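Local coordinates for CMP/dCMP-type deaminase domain-containing protein (Aspergillus oryzae RIB40, PDB 7DS1) that probably deaminates the ribitylamino-pyrimidine phosphate intermediate of riboflavin biosynthesis, using a zinc-dependent active site of the cytidine deaminase type, at residues A[95-100]-A[128-133]. Residues are numbered along the deposited sequence; the frame is centred on the assembly and turned at random.
With HJL ([(2~{R},3~{S},4~{S})-5-[[2,5-bis(azanyl)-6-oxidanylidene-1~{H}-pyrimidin-4-yl]amino]-2,3,4-tris(oxidanyl)pentyl] dihydrogen phosphate), chain C.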
loop_
_atom_site.group_PDB
_atom_site.type_symbol
_atom_site.label_atom_id
_atom_site.label_comp_id
_atom_site.label_asym_id
_atom_site.label_seq_id
_atom_site.Cartn_x
_atom_site.Cartn_y
_atom_site.Cartn_z
ATOM N N MET A 95 3.664 1.714 5.943
ATOM C CA MET A 95 2.745 0.846 5.216
ATOM C C MET A 95 3.527 -0.035 4.256
ATOM O O MET A 95 4.368 0.461 3.496
ATOM C CB MET A 95 1.683 1.644 4.444
ATOM C CG MET A 95 0.603 0.740 3.833
ATOM S SD MET A 95 -0.583 1.632 2.792
ATOM C CE MET A 95 -1.730 2.273 4.024
ATOM N N TYR A 96 3.271 -1.342 4.329
ATOM C CA TYR A 96 3.736 -2.311 3.345
ATOM C C TYR A 96 2.635 -2.502 2.317
ATOM O O TYR A 96 1.463 -2.617 2.673
ATOM C CB TYR A 96 4.068 -3.650 4.018
ATOM C CG TYR A 96 5.269 -3.557 4.925
ATOM C CD1 TYR A 96 6.543 -3.843 4.449
ATOM C CD2 TYR A 96 5.131 -3.151 6.254
ATOM C CE1 TYR A 96 7.653 -3.747 5.271
ATOM C CE2 TYR A 96 6.235 -3.049 7.083
ATOM C CZ TYR A 96 7.488 -3.348 6.583
ATOM O OH TYR A 96 8.585 -3.252 7.395
ATOM N N VAL A 97 3.009 -2.478 1.035
ATOM C CA VAL A 97 2.074 -2.672 -0.078
ATOM C C VAL A 97 2.783 -3.503 -1.142
ATOM O O VAL A 97 3.956 -3.262 -1.426
ATOM C CB VAL A 97 1.601 -1.326 -0.679
ATOM C CG1 VAL A 97 0.342 -1.521 -1.508
ATOM C CG2 VAL A 97 1.364 -0.261 0.398
ATOM N N THR A 98 2.090 -4.481 -1.743
ATOM C CA THR A 98 2.794 -5.314 -2.727
ATOM C C THR A 98 3.259 -4.474 -3.910
ATOM O O THR A 98 4.359 -4.686 -4.433
ATOM C CB THR A 98 1.962 -6.505 -3.228
ATOM O OG1 THR A 98 0.734 -6.064 -3.820
ATOM C CG2 THR A 98 1.689 -7.502 -2.114
ATOM N N MET A 99 2.448 -3.500 -4.318
ATOM C CA MET A 99 2.723 -2.656 -5.472
ATOM C C MET A 99 2.869 -1.208 -5.027
ATOM O O MET A 99 2.189 -0.761 -4.095
ATOM C CB MET A 99 1.591 -2.771 -6.500
ATOM C CG MET A 99 1.761 -1.908 -7.745
ATOM S SD MET A 99 0.460 -2.258 -8.944
ATOM C CE MET A 99 0.688 -4.030 -9.142
ATOM N N GLU A 100 3.776 -0.486 -5.693
ATOM C CA GLU A 100 3.906 0.964 -5.591
ATOM C C GLU A 100 2.536 1.642 -5.560
ATOM O O GLU A 100 1.736 1.442 -6.484
ATOM C CB GLU A 100 4.707 1.469 -6.790
ATOM C CG GLU A 100 4.946 2.965 -6.823
ATOM C CD GLU A 100 5.675 3.377 -8.080
ATOM O OE1 GLU A 100 5.631 2.614 -9.076
ATOM O OE2 GLU A 100 6.297 4.460 -8.087
ATOM N N GLN A 128 4.794 7.574 7.498
ATOM C CA GLN A 128 6.099 8.168 7.220
ATOM C C GLN A 128 6.919 7.417 6.177
ATOM O O GLN A 128 7.830 8.016 5.589
ATOM C CB GLN A 128 6.901 8.287 8.517
ATOM C CG GLN A 128 6.316 9.335 9.444
ATOM C CD GLN A 128 7.181 9.594 10.648
ATOM O OE1 GLN A 128 8.324 10.050 10.523
ATOM N NE2 GLN A 128 6.649 9.311 11.825
ATOM N N LYS A 129 6.623 6.144 5.919
ATOM C CA LYS A 129 7.395 5.394 4.934
ATOM C C LYS A 129 6.536 4.303 4.303
ATOM O O LYS A 129 5.720 3.674 4.984
ATOM C CB LYS A 129 8.648 4.788 5.591
ATOM C CG LYS A 129 9.592 4.099 4.599
ATOM C CD LYS A 129 10.943 3.807 5.226
ATOM C CE LYS A 129 11.883 3.154 4.207
ATOM N NZ LYS A 129 13.207 2.856 4.833
ATOM N N ILE A 130 6.732 4.083 2.996
ATOM C CA ILE A 130 6.082 3.008 2.248
ATOM C C ILE A 130 7.135 1.990 1.840
ATOM O O ILE A 130 8.148 2.352 1.239
ATOM C CB ILE A 130 5.378 3.539 0.989
ATOM C CG1 ILE A 130 4.434 4.693 1.338
ATOM C CG2 ILE A 130 4.660 2.395 0.255
ATOM C CD1 ILE A 130 3.316 4.311 2.311
ATOM N N TYR A 131 6.889 0.721 2.133
ATOM C CA TYR A 131 7.687 -0.373 1.589
ATOM C C TYR A 131 6.849 -1.085 0.538
ATOM O O TYR A 131 5.710 -1.459 0.824
ATOM C CB TYR A 131 8.076 -1.366 2.686
ATOM C CG TYR A 131 9.052 -0.849 3.713
ATOM C CD1 TYR A 131 10.424 -1.013 3.540
ATOM C CD2 TYR A 131 8.599 -0.217 4.876
ATOM C CE1 TYR A 131 11.324 -0.552 4.484
ATOM C CE2 TYR A 131 9.494 0.253 5.818
ATOM C CZ TYR A 131 10.853 0.078 5.618
ATOM O OH TYR A 131 11.745 0.533 6.554
ATOM N N PHE A 132 7.403 -1.285 -0.664
ATOM C CA PHE A 132 6.662 -1.997 -1.704
ATOM C C PHE A 132 7.580 -2.906 -2.515
ATOM O O PHE A 132 8.803 -2.768 -2.495
ATOM C CB PHE A 132 5.871 -1.025 -2.620
ATOM C CG PHE A 132 6.713 -0.024 -3.364
ATOM C CD1 PHE A 132 7.264 -0.343 -4.599
ATOM C CD2 PHE A 132 6.897 1.259 -2.852
ATOM C CE1 PHE A 132 8.022 0.586 -5.305
ATOM C CE2 PHE A 132 7.660 2.197 -3.549
ATOM C CZ PHE A 132 8.220 1.860 -4.776
ATOM N N GLY A 133 6.963 -3.871 -3.211
ATOM C CA GLY A 133 7.683 -4.959 -3.848
ATOM C C GLY A 133 7.943 -4.793 -5.335
ATOM O O GLY A 133 8.950 -5.296 -5.847
HETATM C C2 HJL C . -2.413 -0.552 -6.095
HETATM C C4 HJL C . -4.538 -1.425 -5.814
HETATM C C5 HJL C . -4.814 -1.179 -7.177
HETATM C C6 HJL C . -3.843 -0.593 -7.954
HETATM N N1 HJL C . -2.637 -0.282 -7.366
HETATM N N2 HJL C . -1.112 -0.203 -5.512
HETATM N N3 HJL C . -3.348 -1.107 -5.296
HETATM N N5 HJL C . -6.065 -1.521 -7.742
HETATM O O4 HJL C . -5.392 -1.940 -5.091
HETATM C "C1'" HJL C . -3.510 0.920 -9.991
HETATM C "C2'" HJL C . -4.057 1.161 -11.411
HETATM C "C3'" HJL C . -5.591 1.388 -11.354
HETATM C "C4'" HJL C . -6.052 1.938 -12.749
HETATM C "C5'" HJL C . -7.597 1.877 -12.892
HETATM N "N1'" HJL C . -4.100 -0.305 -9.381
HETATM O O1P HJL C . -8.526 1.178 -10.119
HETATM O "O2'" HJL C . -3.453 2.283 -11.969
HETATM O O2P HJL C . -9.599 3.515 -9.963
HETATM O "O3'" HJL C . -6.202 0.161 -11.058
HETATM O O3P HJL C . -10.271 1.606 -11.538
HETATM O "O4'" HJL C . -5.668 3.252 -12.906
HETATM O "O5'" HJL C . -8.124 2.804 -11.935
HETATM P PAN HJL C . -9.147 2.238 -10.854
#
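M95 uses both its backbone polar groups on the neighbouring strand: its N donates to K129 O (3.0 Å) and its O accepts Y131 N (2.9 Å). Y131 O takes the next amide, V97 N, at 2.9 Å, and also receives a CA-H...O contact from Y96 CA. At the corners the chain turns at T98 and G133, G133 N reaches T98 O (3.0 Å) from above the carbonyl plane, a more bent bond at 141°. Y96, the residue skipped by this pattern, bonds through its backbone to I31 of strand 29-36. Strand 91-97, the middle of the five-stranded cytidine deaminase sheet, and its neighbour 127-132 thus form the parallel pair of a beta-alpha-beta unit, with helix 112-117 in the crossover. On one face the Y96 and Y131 rings run side by side, nearly parallel but slid apart (centroids 4.8 Å); Y96 CD1 packs on Y131 CB. Y96 OH is satisfied by H5 and R35; K129 NZ bonds Q158 and, weakly, Y131 OH. The opposite face carries M95, V97, I130 and F132; M95 packs on E63 of helix 62-73, a zinc-binding residue in a structure of this protein. Past the corner at T98, E100 lays its CB over the F132 ring, 3.9 Å from the centroid. F132 CG sits between its own N and carbonyl carbon (chi1 60°), which sets one face of the ring against E100 CA and CB. The E100 carboxylate is held by a salt bridge to K135 and by the amides of C147 and E136, while its carbonyl O accepts a weak bond from the ligand amino group N2 of HJL (3.4 Å).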